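Local coordinates for protein putative leucoanthocyanidin reductase 1 (Vitis vinifera, PDB 3I6I) that probably uses NADPH to reduce leucoanthocyanidins to flavan-3-ols such as catechin in flavonoid biosynthesis, at residues V26-A29 against S30-H34; F221-S224 against C225-L228; E261-I264 against P265-V268. All coordinates share one frame; numbering follows the deposited sequence. Where two conformers were deposited one is given.

All three interactions are local contacts. None touches another, and no two share a helix or strand. Interaction 1 is the last turns of helix 21-32 in the Rossmann part. One face is buried against the sheet and the helix end is exposed. Interaction 2 is a tight turn leading into an edge strand of the small mixed sheet. Its proline and asparagine are buried, its tip exposed. Interaction 3, across the chain's centre from interaction 1, joins two helices near the surface; most of its residues are exposed, but Ser-267 and Val-268 are buried. Helical backbone bonds hold 26-34, a turn bond with a weak second bond 221-228, and a serine hydroxyl and a backbone bond, with an apolar contact, 261-268.

Interaction 1: residues V26-A29 against S30-H34; sequences VATA and SLDAH
Thr-28 and Asp-32 lie side by side one helical turn apart and point the same way. The methyl of Thr-28 makes the contact: CG2 is 3.7 Å from Asp-32 OD2. Thr-28 holds OG1 beside its backbone N (chi1 -64°), and this hydroxyl is hydrogen-bonded to Gln-24 O. CG2 is thereby left on the side of the carbonyl, facing Asp-32. The carboxylate also reaches a weak, long ion pair with Lys-60. Leu-31 folds back along the helix, with CD1 3.5 Å from Ala-27 O, and its side chain touches Leu-57 of helix 48-59. Ser-30 holds OG anti to its backbone N (chi1 -171°), where it hydrogen-bonds Thr-37 OG1. Ala-29 presents only a methyl, and Met-206 of helix 198-208 packs on it. Regular backbone bonds hold the turn, such as Asp-32 N to Thr-28 O at 2.9 Å. The bond from Ala-33 N to Ala-29 O is more bent, at 137°. His-34 N turns back to Leu-31 O, His-34 takes positive phi, and the helix ends in a Schellman motif. This helix belongs to the beta-alpha-beta unit of strand 13-16, helix 21-32 and strand 37-41, typical of the NADPH-binding Rossmann fold.

Interaction 2: residues F221-S224 against C225-L228; sequences FRPS and CNCL
Asn-226 turns its CG anti to the carbonyl carbon (chi1 -68°), which directs the amide on to Phe-195 O and Arg-305 O, while its CB, placed by the backbone, meets the ring of Pro-223. The two side chains cross at about a right angle, with Pro-223 CG 3.9 Å from Asn-226 CB. Cys-227 swings SG anti to its N (chi1 -174°). Its CB, not its sulfur, comes near the turn, 3.6 Å from Ser-224 O. Ser-224 OG is 3.2 Å from Cys-225 N, at too poor an angle for a hydrogen bond. Ser-224 OG and Cys-225 SG are 4.2 Å apart on the exposed side of the bend. The backbone closes a type I beta turn, with Ser-224 and Cys-225 at its corners. Asn-226 N donates to Pro-223 O at 3.0 Å, from well above the carbonyl plane. A second bond, Cys-227 N to Ser-224 O at 3.4 Å, is weak and carries the bend on as a short 3-10 turn. The turn delivers the chain into strand 227-228, an edge of the mixed sheet, antiparallel to strand 193-196. The amide of Asn-226 is buried, and its ND2 donates to both carbonyls. Pro-223 rests on Tyr-194 and Phe-304. Further back, Phe-221 O is hydrogen-bonded to ND2 of Asn-160, a residue of the NADP(+) site.

Interaction 3: residues E261-I264 against P265-V268; sequences ENII and PQSV
Ser-267 and Ile-263 grip each other by two hydrogen bonds, and this is the tight part of the contact. Ile-263 N donates to Ser-267 OG at 2.9 Å, with an N-H...O angle of 159°. In return Ser-267 N donates to Ile-263 O at 2.8 Å, nearly straight and almost along the C=O axis. Ser-267 reaches the loop because its OG stands beside its own N (chi1 -68°). The same buried OG also hydrogen-bonds Ala-258 O in the preceding helix. With alanine in place of the serine, Ile-263 N and Ala-258 O would probably both lose this partner, and the loop is likely to be held to the helix less firmly. The connection is a helix-loop-helix join between helices 252-260 and 266-277. It leaves the first helix at Asn-262, which has positive phi, and enters the second through a cis peptide bond before Pro-265. Exposed Ile-264 reaches buried Val-268: Ile-264 CD1 lies 3.8 Å from Val-268 CG2, the chains crossing obliquely. Pro-132 of a separate loop packs on both. The contacts of Gln-266 and Glu-261 are looser and lie toward solvent. Gln-266 bends at chi2, and its OE1 stands 3.7 Å from Ile-263 CG2, a plain van der Waals contact. Of the Glu-261 side chain CB comes nearest, 4.1 Å from Ser-267 OG, while its carboxylate leads away.

Interaction 1: residues V26-A29 against S30-H34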
loop_
_atom_site.group_PDB
_atom_site.type_symbol
_atom_site.label_atom_id
_atom_site.label_comp_id
_atom_site.label_asym_id
_atom_site.label_seq_id
_atom_site.Cartn_x
_atom_site.Cartn_y
_atom_site.Cartn_z
ATOM N N VAL A 26 2.840 8.524 1.580
ATOM C CA VAL A 26 4.265 8.179 1.803
ATOM C C VAL A 26 5.144 9.414 1.619
ATOM O O VAL A 26 6.024 9.684 2.422
ATOM C CB VAL A 26 4.731 7.056 0.862
ATOM C CG1 VAL A 26 6.275 6.882 0.947
ATOM C CG2 VAL A 26 3.964 5.724 1.198
ATOM N N ALA A 27 4.890 10.170 0.549
ATOM C CA ALA A 27 5.658 11.396 0.246
ATOM C C ALA A 27 5.506 12.474 1.317
ATOM O O ALA A 27 6.491 13.084 1.751
ATOM C CB ALA A 27 5.268 11.944 -1.180
ATOM N N THR A 28 4.274 12.686 1.783
ATOM C CA THR A 28 4.002 13.658 2.813
ATOM C C THR A 28 4.717 13.281 4.085
ATOM O O THR A 28 5.284 14.142 4.739
ATOM C CB THR A 28 2.463 13.820 3.044
ATOM O OG1 THR A 28 1.882 14.338 1.842
ATOM C CG2 THR A 28 2.156 14.794 4.193
ATOM N N ALA A 29 4.679 11.994 4.436
ATOM C CA ALA A 29 5.360 11.473 5.628
ATOM C C ALA A 29 6.864 11.668 5.538
ATOM O O ALA A 29 7.504 12.084 6.489
ATOM C CB ALA A 29 5.057 9.955 5.784
ATOM N N SER A 30 7.426 11.364 4.377
ATOM C CA SER A 30 8.859 11.589 4.140
ATOM C C SER A 30 9.238 13.067 4.399
ATOM O O SER A 30 10.188 13.364 5.125
ATOM C CB SER A 30 9.258 11.121 2.744
ATOM O OG SER A 30 10.671 11.151 2.588
ATOM N N LEU A 31 8.463 14.003 3.859
ATOM C CA LEU A 31 8.730 15.431 4.077
ATOM C C LEU A 31 8.516 15.880 5.528
ATOM O O LEU A 31 9.315 16.634 6.064
ATOM C CB LEU A 31 7.894 16.260 3.107
ATOM C CG LEU A 31 8.374 16.092 1.658
ATOM C CD1 LEU A 31 7.235 16.329 0.675
ATOM C CD2 LEU A 31 9.541 17.055 1.388
ATOM N N ASP A 32 7.455 15.381 6.166
ATOM C CA ASP A 32 7.175 15.642 7.583
ATOM C C ASP A 32 8.242 15.059 8.533
ATOM O O ASP A 32 8.428 15.576 9.650
ATOM C CB ASP A 32 5.791 15.100 7.969
ATOM C CG ASP A 32 4.641 15.918 7.368
ATOM O OD1 ASP A 32 4.901 16.949 6.714
ATOM O OD2 ASP A 32 3.473 15.520 7.547
ATOM N N ALA A 33 8.949 14.025 8.076
ATOM C CA ALA A 33 10.074 13.429 8.825
ATOM C C ALA A 33 11.369 14.187 8.608
ATOM O O ALA A 33 12.403 13.778 9.118
ATOM C CB ALA A 33 10.254 11.932 8.458
ATOM N N HIS A 34 11.307 15.286 7.846
ATOM C CA HIS A 34 12.466 16.126 7.554
ATOM C C HIS A 34 13.543 15.371 6.724
ATOM O O HIS A 34 14.735 15.699 6.788
ATOM C CB HIS A 34 13.060 16.720 8.851
ATOM C CG HIS A 34 12.064 16.880 9.966
ATOM N ND1 HIS A 34 10.991 17.744 9.896
ATOM C CD2 HIS A 34 11.981 16.278 11.179
ATOM C CE1 HIS A 34 10.297 17.673 11.019
ATOM N NE2 HIS A 34 10.876 16.790 11.814
#

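Interaction 2: residues F221-S224 against C225-L228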
loop_
_atom_site.group_PDB
_atom_site.type_symbol
_atom_site.label_atom_id
_atom_site.label_comp_id
_atom_site.label_asym_id
_atom_site.label_seq_id
_atom_site.Cartn_x
_atom_site.Cartn_y
_atom_site.Cartn_z
ATOM N N PHE A 221 1.779 -4.953 8.954
ATOM C CA PHE A 221 1.074 -4.013 9.797
ATOM C C PHE A 221 -0.081 -4.724 10.497
ATOM O O PHE A 221 -1.129 -4.942 9.884
ATOM C CB PHE A 221 0.533 -2.801 9.028
ATOM C CG PHE A 221 1.574 -1.793 8.568
ATOM C CD1 PHE A 221 2.726 -2.188 7.894
ATOM C CD2 PHE A 221 1.316 -0.424 8.703
ATOM C CE1 PHE A 221 3.654 -1.239 7.474
ATOM C CE2 PHE A 221 2.235 0.550 8.232
ATOM C CZ PHE A 221 3.406 0.114 7.617
ATOM N N ARG A 222 0.076 -5.024 11.778
ATOM C CA ARG A 222 -0.966 -5.716 12.526
ATOM C C ARG A 222 -1.366 -4.986 13.796
ATOM O O ARG A 222 -1.244 -5.551 14.911
ATOM C CB ARG A 222 -0.536 -7.125 12.858
ATOM C CG ARG A 222 -0.236 -7.984 11.667
ATOM C CD ARG A 222 -0.143 -9.430 12.059
ATOM N NE ARG A 222 -0.206 -10.326 10.906
ATOM C CZ ARG A 222 -0.133 -11.661 10.974
ATOM N NH1 ARG A 222 0.116 -12.275 12.125
ATOM N NH2 ARG A 222 -0.254 -12.406 9.880
ATOM N N PRO A 223 -1.879 -3.738 13.645
ATOM C CA PRO A 223 -2.361 -3.035 14.820
ATOM C C PRO A 223 -3.559 -3.762 15.462
ATOM O O PRO A 223 -4.648 -3.898 14.852
ATOM C CB PRO A 223 -2.746 -1.647 14.264
ATOM C CG PRO A 223 -3.157 -1.936 12.843
ATOM C CD PRO A 223 -2.094 -2.938 12.431
ATOM N N SER A 224 -3.362 -4.253 16.677
ATOM C CA SER A 224 -4.351 -5.103 17.322
ATOM C C SER A 224 -5.733 -4.420 17.488
ATOM O O SER A 224 -6.756 -5.081 17.438
ATOM C CB SER A 224 -3.833 -5.639 18.677
ATOM O OG SER A 224 -3.635 -4.565 19.597
ATOM N N CYS A 225 -5.766 -3.106 17.676
ATOM C CA CYS A 225 -7.042 -2.431 17.923
ATOM C C CYS A 225 -7.830 -2.198 16.633
ATOM O O CYS A 225 -9.017 -1.793 16.670
ATOM C CB CYS A 225 -6.830 -1.115 18.602
ATOM S SG CYS A 225 -6.163 -1.269 20.294
ATOM N N ASN A 226 -7.187 -2.429 15.501
ATOM C CA ASN A 226 -7.811 -2.238 14.193
ATOM C C ASN A 226 -7.968 -3.586 13.471
ATOM O O ASN A 226 -8.098 -3.630 12.241
ATOM C CB ASN A 226 -6.987 -1.270 13.330
ATOM C CG ASN A 226 -6.989 0.171 13.829
ATOM O OD1 ASN A 226 -7.442 0.500 14.932
ATOM N ND2 ASN A 226 -6.387 1.033 13.033
ATOM N N CYS A 227 -7.956 -4.675 14.234
ATOM C CA CYS A 227 -8.161 -6.034 13.702
ATOM C C CYS A 227 -9.671 -6.297 13.842
ATOM O O CYS A 227 -10.173 -6.660 14.914
ATOM C CB CYS A 227 -7.359 -7.042 14.501
ATOM S SG CYS A 227 -7.426 -8.724 13.806
ATOM N N LEU A 228 -10.393 -6.040 12.775
ATOM C CA LEU A 228 -11.855 -6.165 12.793
ATOM C C LEU A 228 -12.344 -7.028 11.641
ATOM O O LEU A 228 -11.722 -7.079 10.574
ATOM C CB LEU A 228 -12.513 -4.782 12.672
ATOM C CG LEU A 228 -12.164 -3.748 13.737
ATOM C CD1 LEU A 228 -10.980 -2.955 13.264
ATOM C CD2 LEU A 228 -13.348 -2.824 13.975
#

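Interaction 3: residues E261-I264 against P265-V268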
loop_
_atom_site.group_PDB
_atom_site.type_symbol
_atom_site.label_atom_id
_atom_site.label_comp_id
_atom_site.label_asym_id
_atom_site.label_seq_id
_atom_site.Cartn_x
_atom_site.Cartn_y
_atom_site.Cartn_z
ATOM N N GLU A 261 -15.129 -12.461 -14.276
ATOM C CA GLU A 261 -15.375 -11.655 -15.488
ATOM C C GLU A 261 -14.116 -11.018 -16.081
ATOM O O GLU A 261 -14.115 -10.608 -17.228
ATOM C CB GLU A 261 -16.407 -10.568 -15.212
ATOM C CG GLU A 261 -17.829 -11.153 -15.095
ATOM C CD GLU A 261 -18.227 -12.045 -16.276
ATOM O OE1 GLU A 261 -17.995 -11.696 -17.465
ATOM O OE2 GLU A 261 -18.798 -13.120 -16.021
ATOM N N ASN A 262 -13.044 -10.960 -15.323
ATOM C CA ASN A 262 -11.780 -10.421 -15.837
ATOM C C ASN A 262 -11.898 -8.991 -16.369
ATOM O O ASN A 262 -11.344 -8.651 -17.442
ATOM C CB ASN A 262 -11.233 -11.355 -16.918
ATOM C CG ASN A 262 -10.341 -12.423 -16.358
ATOM O OD1 ASN A 262 -9.388 -12.130 -15.614
ATOM N ND2 ASN A 262 -10.622 -13.681 -16.724
ATOM N N ILE A 263 -12.648 -8.172 -15.628
ATOM C CA ILE A 263 -12.829 -6.754 -15.934
ATOM C C ILE A 263 -11.806 -6.009 -15.069
ATOM O O ILE A 263 -11.830 -6.147 -13.863
ATOM C CB ILE A 263 -14.295 -6.316 -15.596
ATOM C CG1 ILE A 263 -15.284 -7.040 -16.519
ATOM C CG2 ILE A 263 -14.463 -4.814 -15.692
ATOM C CD1 ILE A 263 -16.759 -6.953 -16.056
ATOM N N ILE A 264 -10.848 -5.310 -15.679
ATOM C CA ILE A 264 -9.762 -4.655 -14.914
ATOM C C ILE A 264 -10.085 -3.177 -14.688
ATOM O O ILE A 264 -10.342 -2.470 -15.666
ATOM C CB ILE A 264 -8.399 -4.751 -15.643
ATOM C CG1 ILE A 264 -8.083 -6.218 -15.982
ATOM C CG2 ILE A 264 -7.262 -4.120 -14.790
ATOM C CD1 ILE A 264 -8.261 -7.195 -14.814
ATOM N N PRO A 265 -9.994 -2.683 -13.430
ATOM C CA PRO A 265 -9.520 -3.357 -12.206
ATOM C C PRO A 265 -10.597 -3.937 -11.301
ATOM O O PRO A 265 -10.249 -4.557 -10.278
ATOM C CB PRO A 265 -8.800 -2.225 -11.458
ATOM C CG PRO A 265 -9.654 -1.035 -11.777
ATOM C CD PRO A 265 -10.065 -1.220 -13.221
ATOM N N GLN A 266 -11.876 -3.760 -11.639
ATOM C CA GLN A 266 -12.948 -4.238 -10.755
ATOM C C GLN A 266 -12.801 -5.698 -10.272
ATOM O O GLN A 266 -13.002 -5.978 -9.075
ATOM C CB GLN A 266 -14.309 -4.094 -11.426
ATOM C CG GLN A 266 -14.778 -2.633 -11.610
ATOM C CD GLN A 266 -14.377 -1.991 -12.947
ATOM O OE1 GLN A 266 -13.262 -2.172 -13.454
ATOM N NE2 GLN A 266 -15.294 -1.223 -13.505
ATOM N N SER A 267 -12.492 -6.606 -11.198
ATOM C CA SER A 267 -12.385 -8.047 -10.908
ATOM C C SER A 267 -11.146 -8.323 -10.046
ATOM O O SER A 267 -11.109 -9.294 -9.291
ATOM C CB SER A 267 -12.309 -8.879 -12.169
ATOM O OG SER A 267 -13.528 -8.876 -12.912
ATOM N N VAL A 268 -10.129 -7.478 -10.171
ATOM C CA VAL A 268 -8.970 -7.568 -9.288
ATOM C C VAL A 268 -9.394 -7.289 -7.840
ATOM O O VAL A 268 -9.030 -8.035 -6.901
ATOM C CB VAL A 268 -7.843 -6.609 -9.716
ATOM C CG1 VAL A 268 -6.670 -6.695 -8.740
ATOM C CG2 VAL A 268 -7.393 -6.943 -11.124
#